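Local coordinates for protein carboxyvinyl-carboxyphosphonate phosphorylmutase (Bacillus anthracis, PDB 4IQD) that belongs to the phosphoenolpyruvate phosphomutase family of TIM-barrel proteins and holds pyruvic acid in a pocket of the barrel, at residues R20-V25 and S159-A164; I96-G101 and V147-A152; E179-Y184 and D190-E195; A183-G188 and K209-L214. All coordinates share one frame; numbering follows the deposited sequence. Where two conformers were deposited one is given.

Contact 1: residues R20-V25 and S159-A164; sequences RFRALV and SLYIVA
Tyr161, the first residue of its strand, is gripped by three side chains of helix 14-26: Phe21, Arg22 and Val25. The tight part is the aromatic pair. Phe21 turns an edge toward one face of Tyr161 in an offset edge-to-face stack, with ring centroids 5.2 Å apart and planes at 67°. Phe21 CE2 reaches to 3.4 Å from Tyr161 CD2, toward the rim of the ring rather than over its middle. Both rings are buried. One helical turn on from Phe21, Val25 approaches from the direction opposite to the tyrosine and sets its CG1 3.4 Å from Tyr161 OH. The looser side belongs to Arg22, which is partly exposed. Its chain runs out straight and then bends at chi3 (-59°), which brings the guanidinium beside the ring. Tyr161 CE1 lies 3.6 Å above the centre of the guanidinium plane, yet the two planes are 63° apart, so the groups do not stack flat. No hydrogen bond crosses here, and the charge has a long, weak ion pair with Asp190. Phe21 also packs on Pro91 and Ala120, Tyr161 on Ala120 and Ala191, and Val25 on Pro213. Helix 14-26 thus lies across the N-terminal ends of the barrel strands, against 161-166 and its neighbours 120-124 and 191-194.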
loop_
_atom_site.group_PDB
_atom_site.type_symbol
_atom_site.label_atom_id
_atom_site.label_comp_id
_atom_site.label_asym_id
_atom_site.label_seq_id
_atom_site.Cartn_x
_atom_site.Cartn_y
_atom_site.Cartn_z
ATOM N N ARG A 20 -5.451 12.534 22.925
ATOM C CA ARG A 20 -6.318 13.137 21.922
ATOM C C ARG A 20 -7.358 12.116 21.505
ATOM O O ARG A 20 -8.535 12.434 21.371
ATOM C CB ARG A 20 -5.517 13.586 20.700
ATOM C CG ARG A 20 -6.347 14.331 19.663
ATOM C CD ARG A 20 -5.653 14.408 18.305
ATOM N NE ARG A 20 -4.429 15.207 18.317
ATOM C CZ ARG A 20 -3.659 15.414 17.252
ATOM N NH1 ARG A 20 -3.982 14.881 16.081
ATOM N NH2 ARG A 20 -2.563 16.153 17.356
ATOM N N PHE A 21 -6.906 10.882 21.312
ATOM C CA PHE A 21 -7.779 9.768 20.972
ATOM C C PHE A 21 -8.835 9.560 22.048
ATOM O O PHE A 21 -10.023 9.429 21.749
ATOM C CB PHE A 21 -6.957 8.490 20.801
ATOM C CG PHE A 21 -7.757 7.311 20.337
ATOM C CD1 PHE A 21 -7.985 7.104 18.989
ATOM C CD2 PHE A 21 -8.276 6.405 21.248
ATOM C CE1 PHE A 21 -8.719 6.018 18.557
ATOM C CE2 PHE A 21 -9.011 5.318 20.822
ATOM C CZ PHE A 21 -9.234 5.123 19.475
ATOM N N ARG A 22 -8.389 9.524 23.300
ATOM C CA ARG A 22 -9.293 9.367 24.429
ATOM C C ARG A 22 -10.343 10.466 24.426
ATOM O O ARG A 22 -11.531 10.202 24.596
ATOM C CB ARG A 22 -8.527 9.395 25.750
ATOM C CG ARG A 22 -9.436 9.398 26.970
ATOM C CD ARG A 22 -8.649 9.478 28.265
ATOM N NE ARG A 22 -7.720 8.364 28.422
ATOM C CZ ARG A 22 -8.066 7.158 28.858
ATOM N NH1 ARG A 22 -9.327 6.897 29.173
ATOM N NH2 ARG A 22 -7.150 6.207 28.973
ATOM N N ALA A 23 -9.891 11.699 24.233
ATOM C CA ALA A 23 -10.788 12.839 24.123
ATOM C C ALA A 23 -11.854 12.560 23.080
ATOM O O ALA A 23 -13.047 12.691 23.353
ATOM C CB ALA A 23 -10.005 14.088 23.753
ATOM N N LEU A 24 -11.406 12.158 21.894
ATOM C CA LEU A 24 -12.294 11.843 20.781
ATOM C C LEU A 24 -13.361 10.837 21.191
ATOM O O LEU A 24 -14.517 10.935 20.778
ATOM C CB LEU A 24 -11.494 11.281 19.605
ATOM C CG LEU A 24 -10.463 12.179 18.923
ATOM C CD1 LEU A 24 -9.740 11.405 17.842
ATOM C CD2 LEU A 24 -11.127 13.405 18.351
ATOM N N VAL A 25 -12.964 9.875 22.012
ATOM C CA VAL A 25 -13.877 8.854 22.493
ATOM C C VAL A 25 -14.888 9.439 23.470
ATOM O O VAL A 25 -16.095 9.276 23.300
ATOM C CB VAL A 25 -13.112 7.714 23.177
ATOM C CG1 VAL A 25 -14.056 6.849 23.983
ATOM C CG2 VAL A 25 -12.373 6.891 22.144
ATOM N N SER A 159 0.808 4.603 28.575
ATOM C CA SER A 159 0.384 5.709 27.727
ATOM C C SER A 159 -0.438 5.213 26.544
ATOM O O SER A 159 -0.815 5.986 25.670
ATOM C CB SER A 159 1.601 6.490 27.229
ATOM O OG SER A 159 2.553 5.623 26.637
ATOM N N LEU A 160 -0.716 3.915 26.531
ATOM C CA LEU A 160 -1.413 3.287 25.417
ATOM C C LEU A 160 -2.880 3.022 25.744
ATOM O O LEU A 160 -3.195 2.307 26.694
ATOM C CB LEU A 160 -0.718 1.979 25.046
ATOM C CG LEU A 160 -0.614 1.629 23.563
ATOM C CD1 LEU A 160 0.017 2.772 22.777
ATOM C CD2 LEU A 160 0.197 0.360 23.394
ATOM N N TYR A 161 -3.771 3.605 24.950
ATOM C CA TYR A 161 -5.203 3.396 25.104
ATOM C C TYR A 161 -5.522 1.988 24.631
ATOM O O TYR A 161 -5.078 1.573 23.565
ATOM C CB TYR A 161 -5.958 4.426 24.267
ATOM C CG TYR A 161 -7.437 4.552 24.558
ATOM C CD1 TYR A 161 -7.904 5.446 25.516
ATOM C CD2 TYR A 161 -8.368 3.806 23.851
ATOM C CE1 TYR A 161 -9.255 5.579 25.773
ATOM C CE2 TYR A 161 -9.721 3.932 24.099
ATOM C CZ TYR A 161 -10.159 4.819 25.062
ATOM O OH TYR A 161 -11.505 4.945 25.308
ATOM N N ILE A 162 -6.273 1.239 25.429
ATOM C CA ILE A 162 -6.531 -0.151 25.091
ATOM C C ILE A 162 -7.979 -0.423 24.752
ATOM O O ILE A 162 -8.874 -0.177 25.560
ATOM C CB ILE A 162 -6.164 -1.094 26.233
ATOM C CG1 ILE A 162 -4.718 -0.880 26.667
ATOM C CG2 ILE A 162 -6.382 -2.528 25.798
ATOM C CD1 ILE A 162 -4.319 -1.737 27.839
ATOM N N VAL A 163 -8.202 -0.949 23.555
ATOM C CA VAL A 163 -9.508 -1.462 23.183
ATOM C C VAL A 163 -9.452 -2.984 23.197
ATOM O O VAL A 163 -8.575 -3.581 22.579
ATOM C CB VAL A 163 -9.934 -0.967 21.788
ATOM C CG1 VAL A 163 -11.222 -1.645 21.353
ATOM C CG2 VAL A 163 -10.091 0.546 21.788
ATOM N N ALA A 164 -10.376 -3.610 23.921
ATOM C CA ALA A 164 -10.403 -5.065 24.015
ATOM C C ALA A 164 -11.547 -5.669 23.205
ATOM O O ALA A 164 -12.710 -5.316 23.393
ATOM C CB ALA A 164 -10.490 -5.504 25.470
#

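Contact 2: residues I96-G101 and V147-A152; sequences IDTGFG and VQKIKA
Lys149 reaches from its helix into the loop 96-101, and its NZ is held by two backbone carbonyls, those of Thr98 and Gly101. The bond from Lys149 NZ to Gly101 O measures 2.8 Å and is almost straight on the acceptor, with a C=O...N angle of 178°. The bond from Lys149 NZ to Thr98 O is modelled at 2.4 Å, too short for its exact length to be trusted. The lysine gets there fully stretched: CG stands anti to its own carbonyl carbon (chi1 -74°), and every later torsion is near 180°. The threonine side chain comes no nearer than 3.7 Å, the distance from Thr98 CB to Lys149 NZ, and adds no hydrogen bond. Further out, Val106 of helix 103-115 and Ile123 of strand 120-124 pack against the lysine side chain. A type II' turn from Ile96 to Gly99, closed by Gly99 N to Ile96 O at 2.9 Å, probably helps to set the Thr98 carbonyl, and Ile96 O also sits 3.4 Å above the ring plane of Phe100. Gly99 O accepts a bond from Thr109, while Asp97 N is tied to Asp95, a residue of the pyruvic acid pocket. The chemistry is that of an amine, probably a protonated one, caught here by two neutral carbonyl acceptors: three residues apart in the loop and turned toward the same point, they share one donor group, pinning helix 143-156 to the loop that leaves strand 92-95.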
loop_
_atom_site.group_PDB
_atom_site.type_symbol
_atom_site.label_atom_id
_atom_site.label_comp_id
_atom_site.label_asym_id
_atom_site.label_seq_id
_atom_site.Cartn_x
_atom_site.Cartn_y
_atom_site.Cartn_z
ATOM N N ILE A 96 -3.896 -5.354 16.915
ATOM C CA ILE A 96 -2.723 -6.179 17.171
ATOM C C ILE A 96 -3.067 -7.649 17.415
ATOM O O ILE A 96 -2.284 -8.380 18.017
ATOM C CB ILE A 96 -1.885 -5.635 18.347
ATOM C CG1 ILE A 96 -2.663 -5.722 19.660
ATOM C CG2 ILE A 96 -1.459 -4.199 18.068
ATOM C CD1 ILE A 96 -1.791 -5.595 20.888
ATOM N N ASP A 97 -4.225 -8.078 16.922
ATOM C CA ASP A 97 -4.695 -9.450 17.117
ATOM C C ASP A 97 -4.672 -9.853 18.590
ATOM O O ASP A 97 -5.395 -9.287 19.406
ATOM C CB ASP A 97 -3.876 -10.440 16.281
ATOM C CG ASP A 97 -4.030 -10.217 14.789
ATOM O OD1 ASP A 97 -5.079 -9.689 14.370
ATOM O OD2 ASP A 97 -3.100 -10.576 14.033
ATOM N N THR A 98 -3.826 -10.820 18.930
ATOM C CA THR A 98 -3.720 -11.289 20.306
ATOM C C THR A 98 -2.391 -10.902 20.957
ATOM O O THR A 98 -2.066 -11.374 22.046
ATOM C CB THR A 98 -3.900 -12.814 20.391
ATOM O OG1 THR A 98 -2.756 -13.463 19.826
ATOM C CG2 THR A 98 -5.145 -13.244 19.631
ATOM N N GLY A 99 -1.626 -10.044 20.289
ATOM C CA GLY A 99 -0.362 -9.577 20.828
ATOM C C GLY A 99 0.834 -10.305 20.250
ATOM O O GLY A 99 1.963 -10.109 20.698
ATOM N N PHE A 100 0.573 -11.150 19.257
ATOM C CA PHE A 100 1.614 -11.867 18.526
ATOM C C PHE A 100 2.468 -12.744 19.429
ATOM O O PHE A 100 3.693 -12.726 19.352
ATOM C CB PHE A 100 2.491 -10.894 17.737
ATOM C CG PHE A 100 1.709 -9.891 16.943
ATOM C CD1 PHE A 100 1.170 -10.231 15.714
ATOM C CD2 PHE A 100 1.504 -8.612 17.430
ATOM C CE1 PHE A 100 0.442 -9.316 14.983
ATOM C CE2 PHE A 100 0.779 -7.690 16.705
ATOM C CZ PHE A 100 0.246 -8.042 15.478
ATOM N N GLY A 101 1.808 -13.519 20.281
ATOM C CA GLY A 101 2.504 -14.431 21.164
ATOM C C GLY A 101 2.016 -14.330 22.593
ATOM O O GLY A 101 0.841 -14.063 22.842
ATOM N N VAL A 147 -6.756 -11.207 30.356
ATOM C CA VAL A 147 -6.589 -10.334 31.510
ATOM C C VAL A 147 -5.116 -10.070 31.783
ATOM O O VAL A 147 -4.704 -8.926 31.968
ATOM C CB VAL A 147 -7.259 -10.935 32.764
ATOM C CG1 VAL A 147 -6.622 -10.400 34.042
ATOM C CG2 VAL A 147 -8.756 -10.656 32.746
ATOM N N GLN A 148 -4.323 -11.132 31.787
ATOM C CA GLN A 148 -2.892 -11.007 32.007
ATOM C C GLN A 148 -2.220 -10.203 30.898
ATOM O O GLN A 148 -1.347 -9.378 31.161
ATOM C CB GLN A 148 -2.259 -12.386 32.119
ATOM C CG GLN A 148 -2.718 -13.152 33.336
ATOM C CD GLN A 148 -2.199 -14.566 33.347
ATOM O OE1 GLN A 148 -2.021 -15.180 32.296
ATOM N NE2 GLN A 148 -1.944 -15.092 34.537
ATOM N N LYS A 149 -2.637 -10.441 29.659
ATOM C CA LYS A 149 -2.097 -9.707 28.523
ATOM C C LYS A 149 -2.378 -8.211 28.630
ATOM O O LYS A 149 -1.520 -7.388 28.317
ATOM C CB LYS A 149 -2.654 -10.252 27.210
ATOM C CG LYS A 149 -2.060 -11.583 26.799
ATOM C CD LYS A 149 -2.440 -11.941 25.375
ATOM C CE LYS A 149 -1.590 -13.088 24.857
ATOM N NZ LYS A 149 -1.844 -13.377 23.419
ATOM N N ILE A 150 -3.583 -7.865 29.069
ATOM C CA ILE A 150 -3.958 -6.470 29.247
ATOM C C ILE A 150 -3.109 -5.840 30.343
ATOM O O ILE A 150 -2.619 -4.720 30.199
ATOM C CB ILE A 150 -5.455 -6.337 29.577
ATOM C CG1 ILE A 150 -6.296 -6.808 28.388
ATOM C CG2 ILE A 150 -5.804 -4.908 29.937
ATOM C CD1 ILE A 150 -7.783 -6.834 28.648
ATOM N N LYS A 151 -2.923 -6.581 31.430
ATOM C CA LYS A 151 -2.082 -6.140 32.538
ATOM C C LYS A 151 -0.648 -5.933 32.084
ATOM O O LYS A 151 0.034 -5.025 32.560
ATOM C CB LYS A 151 -2.119 -7.161 33.677
ATOM C CG LYS A 151 -3.450 -7.238 34.404
ATOM C CD LYS A 151 -3.594 -8.536 35.185
ATOM C CE LYS A 151 -2.588 -8.644 36.316
ATOM N NZ LYS A 151 -2.833 -9.872 37.132
ATOM N N ALA A 152 -0.195 -6.782 31.167
ATOM C CA ALA A 152 1.134 -6.646 30.584
ATOM C C ALA A 152 1.269 -5.317 29.846
ATOM O O ALA A 152 2.286 -4.632 29.953
ATOM C CB ALA A 152 1.422 -7.802 29.651
#

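Contact 3: residues E179-Y184 and D190-E195; sequences ERANAY and DAIFPE
Ala181 of the helix and Ile192 of the strand face each other with their CA atoms 6.8 Å apart, the nearest CA pair of the two segments. Ala181, with no more than a methyl group, lets the helix come down on the isoleucine, whose branches divide the work. CG2, anti to the backbone N of Ile192 (chi1 -60° for CG1), points at the alanine, with Ile192 CG2 4.2 Å from Ala181 CB. The other branch folds back at chi2 (-64°) and takes Ile192 CD1 beneath the helix, 3.9 Å from Ala181 O and 4.4 Å from Tyr184 CB. Tyr184 therefore meets the strand with the root of its side chain alone; its ring leads away across the helix, leaning back toward Arg180. There it lies over the preceding turn, Arg180 O being 3.3 Å above the ring plane toward the rim. The tyrosine hydroxyl is taken by Arg180: NH1 donates to Tyr184 OH at 2.8 Å with an angle of 151° at the hydrogen, and the oxygen lies in the guanidinium plane. Tyr184 OH is also hydrogen-bonded to Asp125, Arg180 NH2 to the carbonyl of Val141, and the ring packs on Leu146 and Ile150 of helix 143-156. This is the inner face of the beta-alpha-beta unit 161-166, 174-187, 191-194 of the barrel. The side chains that meet across the interface are apolar and no hydrogen bond crosses it, while the buried polar groups of Arg180 and Tyr184 are satisfied within the helix and by residues beside it, which probably holds the ring in one orientation.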
loop_
_atom_site.group_PDB
_atom_site.type_symbol
_atom_site.label_atom_id
_atom_site.label_comp_id
_atom_site.label_asym_id
_atom_site.label_seq_id
_atom_site.Cartn_x
_atom_site.Cartn_y
_atom_site.Cartn_z
ATOM N N GLU A 179 -19.632 -10.634 30.972
ATOM C CA GLU A 179 -18.726 -11.016 32.049
ATOM C C GLU A 179 -17.271 -10.842 31.631
ATOM O O GLU A 179 -16.485 -10.232 32.354
ATOM C CB GLU A 179 -18.981 -12.458 32.493
ATOM C CG GLU A 179 -20.217 -12.632 33.364
ATOM C CD GLU A 179 -20.063 -11.992 34.731
ATOM O OE1 GLU A 179 -20.896 -11.131 35.084
ATOM O OE2 GLU A 179 -19.112 -12.355 35.455
ATOM N N ARG A 180 -16.919 -11.379 30.467
ATOM C CA ARG A 180 -15.569 -11.237 29.935
ATOM C C ARG A 180 -15.209 -9.767 29.818
ATOM O O ARG A 180 -14.169 -9.340 30.308
ATOM C CB ARG A 180 -15.447 -11.894 28.561
ATOM C CG ARG A 180 -15.281 -13.401 28.578
ATOM C CD ARG A 180 -14.895 -13.893 27.193
ATOM N NE ARG A 180 -14.624 -15.323 27.147
ATOM C CZ ARG A 180 -13.416 -15.864 27.278
ATOM N NH1 ARG A 180 -12.357 -15.096 27.475
ATOM N NH2 ARG A 180 -13.269 -17.179 27.216
ATOM N N ALA A 181 -16.098 -9.003 29.192
ATOM C CA ALA A 181 -15.891 -7.576 28.960
ATOM C C ALA A 181 -15.542 -6.807 30.229
ATOM O O ALA A 181 -14.543 -6.094 30.270
ATOM C CB ALA A 181 -17.120 -6.967 28.294
ATOM N N ASN A 182 -16.361 -6.958 31.264
ATOM C CA ASN A 182 -16.137 -6.249 32.518
ATOM C C ASN A 182 -14.835 -6.652 33.201
ATOM O O ASN A 182 -14.261 -5.879 33.967
ATOM C CB ASN A 182 -17.316 -6.445 33.472
ATOM C CG ASN A 182 -18.539 -5.647 33.062
ATOM O OD1 ASN A 182 -18.428 -4.540 32.535
ATOM N ND2 ASN A 182 -19.719 -6.208 33.306
ATOM N N ALA A 183 -14.375 -7.865 32.919
ATOM C CA ALA A 183 -13.109 -8.338 33.460
ATOM C C ALA A 183 -11.959 -7.630 32.769
ATOM O O ALA A 183 -11.022 -7.165 33.415
ATOM C CB ALA A 183 -12.983 -9.834 33.282
ATOM N N TYR A 184 -12.045 -7.550 31.446
ATOM C CA TYR A 184 -11.016 -6.910 30.645
ATOM C C TYR A 184 -10.910 -5.434 31.013
ATOM O O TYR A 184 -9.823 -4.860 31.009
ATOM C CB TYR A 184 -11.337 -7.047 29.158
ATOM C CG TYR A 184 -11.465 -8.472 28.655
ATOM C CD1 TYR A 184 -10.868 -9.534 29.323
ATOM C CD2 TYR A 184 -12.179 -8.749 27.498
ATOM C CE1 TYR A 184 -10.989 -10.834 28.851
ATOM C CE2 TYR A 184 -12.306 -10.039 27.020
ATOM C CZ TYR A 184 -11.711 -11.078 27.697
ATOM O OH TYR A 184 -11.842 -12.360 27.214
ATOM N N ASP A 190 -9.709 0.255 28.188
ATOM C CA ASP A 190 -10.396 1.539 28.259
ATOM C C ASP A 190 -11.682 1.535 27.440
ATOM O O ASP A 190 -12.512 2.435 27.565
ATOM C CB ASP A 190 -9.475 2.656 27.768
ATOM C CG ASP A 190 -8.093 2.583 28.386
ATOM O OD1 ASP A 190 -7.971 2.829 29.603
ATOM O OD2 ASP A 190 -7.127 2.285 27.654
ATOM N N ALA A 191 -11.840 0.513 26.604
ATOM C CA ALA A 191 -12.981 0.423 25.699
ATOM C C ALA A 191 -13.217 -1.018 25.262
ATOM O O ALA A 191 -12.297 -1.834 25.284
ATOM C CB ALA A 191 -12.755 1.315 24.483
ATOM N N ILE A 192 -14.447 -1.325 24.858
ATOM C CA ILE A 192 -14.788 -2.680 24.430
ATOM C C ILE A 192 -15.322 -2.761 22.993
ATOM O O ILE A 192 -16.147 -1.953 22.572
ATOM C CB ILE A 192 -15.791 -3.351 25.394
ATOM C CG1 ILE A 192 -15.200 -3.441 26.800
ATOM C CG2 ILE A 192 -16.146 -4.742 24.917
ATOM C CD1 ILE A 192 -13.975 -4.328 26.892
ATOM N N PHE A 193 -14.819 -3.750 22.258
ATOM C CA PHE A 193 -15.275 -4.092 20.919
ATOM C C PHE A 193 -16.012 -5.429 21.056
ATOM O O PHE A 193 -15.382 -6.486 21.079
ATOM C CB PHE A 193 -14.040 -4.205 20.010
ATOM C CG PHE A 193 -14.312 -4.667 18.588
ATOM C CD1 PHE A 193 -15.571 -5.057 18.153
ATOM C CD2 PHE A 193 -13.265 -4.715 17.682
ATOM C CE1 PHE A 193 -15.770 -5.487 16.859
ATOM C CE2 PHE A 193 -13.462 -5.137 16.384
ATOM C CZ PHE A 193 -14.712 -5.525 15.974
ATOM N N PRO A 194 -17.352 -5.386 21.138
ATOM C CA PRO A 194 -18.174 -6.593 21.248
ATOM C C PRO A 194 -18.569 -7.120 19.877
ATOM O O PRO A 194 -19.567 -6.671 19.312
ATOM C CB PRO A 194 -19.423 -6.098 21.990
ATOM C CG PRO A 194 -19.348 -4.577 21.980
ATOM C CD PRO A 194 -18.185 -4.176 21.130
ATOM N N GLU A 195 -17.798 -8.064 19.353
ATOM C CA GLU A 195 -18.047 -8.585 18.017
ATOM C C GLU A 195 -19.399 -9.280 17.883
ATOM O O GLU A 195 -19.752 -10.160 18.675
ATOM C CB GLU A 195 -16.922 -9.524 17.575
ATOM C CG GLU A 195 -17.263 -10.374 16.350
ATOM C CD GLU A 195 -17.304 -9.582 15.052
ATOM O OE1 GLU A 195 -16.899 -8.401 15.050
ATOM O OE2 GLU A 195 -17.735 -10.149 14.026
#

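Contact 4: residues A183-G188 and K209-L214; sequences AYVKAG and KVNAPL
Val185 presents a different methyl to each of two residues in the loop 209-214. CG2, anti to the carbonyl carbon, meets the Ala212 methyl group, with Val185 CG2 and Ala212 CB 3.8 Å apart. CG1, anti to the backbone N (chi1 171°), faces the amide group of Asn211 instead, lying 3.9 Å from Asn211 CG. Valine and asparagine slide past each other in opposite directions, so that the amide lies alongside the branch, and no hydrogen bond joins them. The asparagine side chain leaves its backbone between N and the carbonyl carbon (chi1 58°). Asn211 is the centre of an inverse gamma turn closed by a weak bond from Ala212 N to Val210 O at 3.1 Å, just after helix 200-209; the turn lies at the point where Asn211 and Ala212 face Val185. Here a barrel helix packs on the loop that leads into strand 215-217. Three residues past the valine, Gly188 ends the helical path in a Schellman motif with positive phi, its N bonded to Val185 O at 3.0 Å. Asn182, one turn before Val185, donates to Lys209 O, and Val210 packs on Ala181. Val185 is partly exposed and Asn211 lies at the surface.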
loop_
_atom_site.group_PDB
_atom_site.type_symbol
_atom_site.label_atom_id
_atom_site.label_comp_id
_atom_site.label_asym_id
_atom_site.label_seq_id
_atom_site.Cartn_x
_atom_site.Cartn_y
_atom_site.Cartn_z
ATOM N N ALA A 183 -14.375 -7.865 32.919
ATOM C CA ALA A 183 -13.109 -8.338 33.460
ATOM C C ALA A 183 -11.959 -7.630 32.769
ATOM O O ALA A 183 -11.022 -7.165 33.415
ATOM C CB ALA A 183 -12.983 -9.834 33.282
ATOM N N TYR A 184 -12.045 -7.550 31.446
ATOM C CA TYR A 184 -11.016 -6.910 30.645
ATOM C C TYR A 184 -10.910 -5.434 31.013
ATOM O O TYR A 184 -9.823 -4.860 31.009
ATOM C CB TYR A 184 -11.337 -7.047 29.158
ATOM C CG TYR A 184 -11.465 -8.472 28.655
ATOM C CD1 TYR A 184 -10.868 -9.534 29.323
ATOM C CD2 TYR A 184 -12.179 -8.749 27.498
ATOM C CE1 TYR A 184 -10.989 -10.834 28.851
ATOM C CE2 TYR A 184 -12.306 -10.039 27.020
ATOM C CZ TYR A 184 -11.711 -11.078 27.697
ATOM O OH TYR A 184 -11.842 -12.360 27.214
ATOM N N VAL A 185 -12.049 -4.833 31.342
ATOM C CA VAL A 185 -12.098 -3.428 31.730
ATOM C C VAL A 185 -11.369 -3.186 33.045
ATOM O O VAL A 185 -10.537 -2.288 33.146
ATOM C CB VAL A 185 -13.548 -2.926 31.860
ATOM C CG1 VAL A 185 -13.574 -1.531 32.469
ATOM C CG2 VAL A 185 -14.232 -2.933 30.506
ATOM N N LYS A 186 -11.672 -3.995 34.054
ATOM C CA LYS A 186 -11.016 -3.837 35.344
ATOM C C LYS A 186 -9.533 -4.172 35.236
ATOM O O LYS A 186 -8.725 -3.728 36.049
ATOM C CB LYS A 186 -11.692 -4.698 36.412
ATOM C CG LYS A 186 -10.972 -5.986 36.744
ATOM C CD LYS A 186 -11.455 -6.524 38.076
ATOM C CE LYS A 186 -11.319 -5.466 39.163
ATOM N NZ LYS A 186 -11.827 -5.935 40.482
ATOM N N ALA A 187 -9.182 -4.951 34.218
ATOM C CA ALA A 187 -7.797 -5.337 33.993
ATOM C C ALA A 187 -7.010 -4.174 33.402
ATOM O O ALA A 187 -5.786 -4.125 33.507
ATOM C CB ALA A 187 -7.726 -6.555 33.084
ATOM N N GLY A 188 -7.716 -3.236 32.780
ATOM C CA GLY A 188 -7.075 -2.035 32.283
ATOM C C GLY A 188 -7.581 -1.538 30.947
ATOM O O GLY A 188 -7.203 -0.454 30.512
ATOM N N LYS A 209 -24.714 -2.786 30.812
ATOM C CA LYS A 209 -24.111 -3.684 31.784
ATOM C C LYS A 209 -22.589 -3.600 31.803
ATOM O O LYS A 209 -21.946 -4.215 32.651
ATOM C CB LYS A 209 -24.546 -5.126 31.512
ATOM C CG LYS A 209 -25.086 -5.857 32.733
ATOM C CD LYS A 209 -26.568 -5.593 32.926
ATOM C CE LYS A 209 -27.058 -6.144 34.252
ATOM N NZ LYS A 209 -26.739 -7.590 34.418
ATOM N N VAL A 210 -22.013 -2.844 30.872
ATOM C CA VAL A 210 -20.557 -2.748 30.762
ATOM C C VAL A 210 -20.056 -1.318 30.997
ATOM O O VAL A 210 -20.527 -0.376 30.360
ATOM C CB VAL A 210 -20.066 -3.265 29.393
ATOM C CG1 VAL A 210 -18.571 -3.044 29.238
ATOM C CG2 VAL A 210 -20.408 -4.740 29.227
ATOM N N ASN A 211 -19.092 -1.167 31.902
ATOM C CA ASN A 211 -18.592 0.154 32.291
ATOM C C ASN A 211 -17.450 0.693 31.422
ATOM O O ASN A 211 -16.363 0.984 31.921
ATOM C CB ASN A 211 -18.167 0.155 33.764
ATOM C CG ASN A 211 -17.095 -0.877 34.063
ATOM O OD1 ASN A 211 -17.151 -2.007 33.578
ATOM N ND2 ASN A 211 -16.105 -0.490 34.861
ATOM N N ALA A 212 -17.712 0.842 30.130
ATOM C CA ALA A 212 -16.702 1.299 29.182
ATOM C C ALA A 212 -17.360 1.828 27.919
ATOM O O ALA A 212 -18.473 1.434 27.590
ATOM C CB ALA A 212 -15.747 0.165 28.833
ATOM N N PRO A 213 -16.673 2.732 27.207
ATOM C CA PRO A 213 -17.130 3.113 25.870
ATOM C C PRO A 213 -17.113 1.899 24.954
ATOM O O PRO A 213 -16.291 1.005 25.143
ATOM C CB PRO A 213 -16.073 4.116 25.414
ATOM C CG PRO A 213 -15.507 4.669 26.671
ATOM C CD PRO A 213 -15.524 3.540 27.651
ATOM N N LEU A 214 -18.012 1.862 23.979
ATOM C CA LEU A 214 -18.096 0.715 23.088
ATOM C C LEU A 214 -17.761 1.083 21.654
ATOM O O LEU A 214 -18.036 2.196 21.207
ATOM C CB LEU A 214 -19.483 0.076 23.163
ATOM C CG LEU A 214 -19.909 -0.407 24.550
ATOM C CD1 LEU A 214 -21.215 -1.168 24.466
ATOM C CD2 LEU A 214 -18.828 -1.262 25.186
#

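Overall arrangement
From the N terminus, helix 14-26 returns to strand 161-166 in contact 1, closing the longest loop, 133 residues. Contact 2 falls wholly within it, linking the loop after strand 92-95 to helix 143-156, the element just ahead of strand 161-166. Contacts 3 and 4 both come after contact 1 in series, but overlap each other on helix 174-187: contact 4 opens within the first segment of contact 3 and closes beyond it. Contact 3 closes after five residues, onto the neighbouring strand 191-194; contact 4 runs past that strand to the loop before 215-217. Ile150 packs on Ile162, joining contact 2 to contact 1, and Ile192 N probably bonds to Pro213 O, joining contacts 3 and 4.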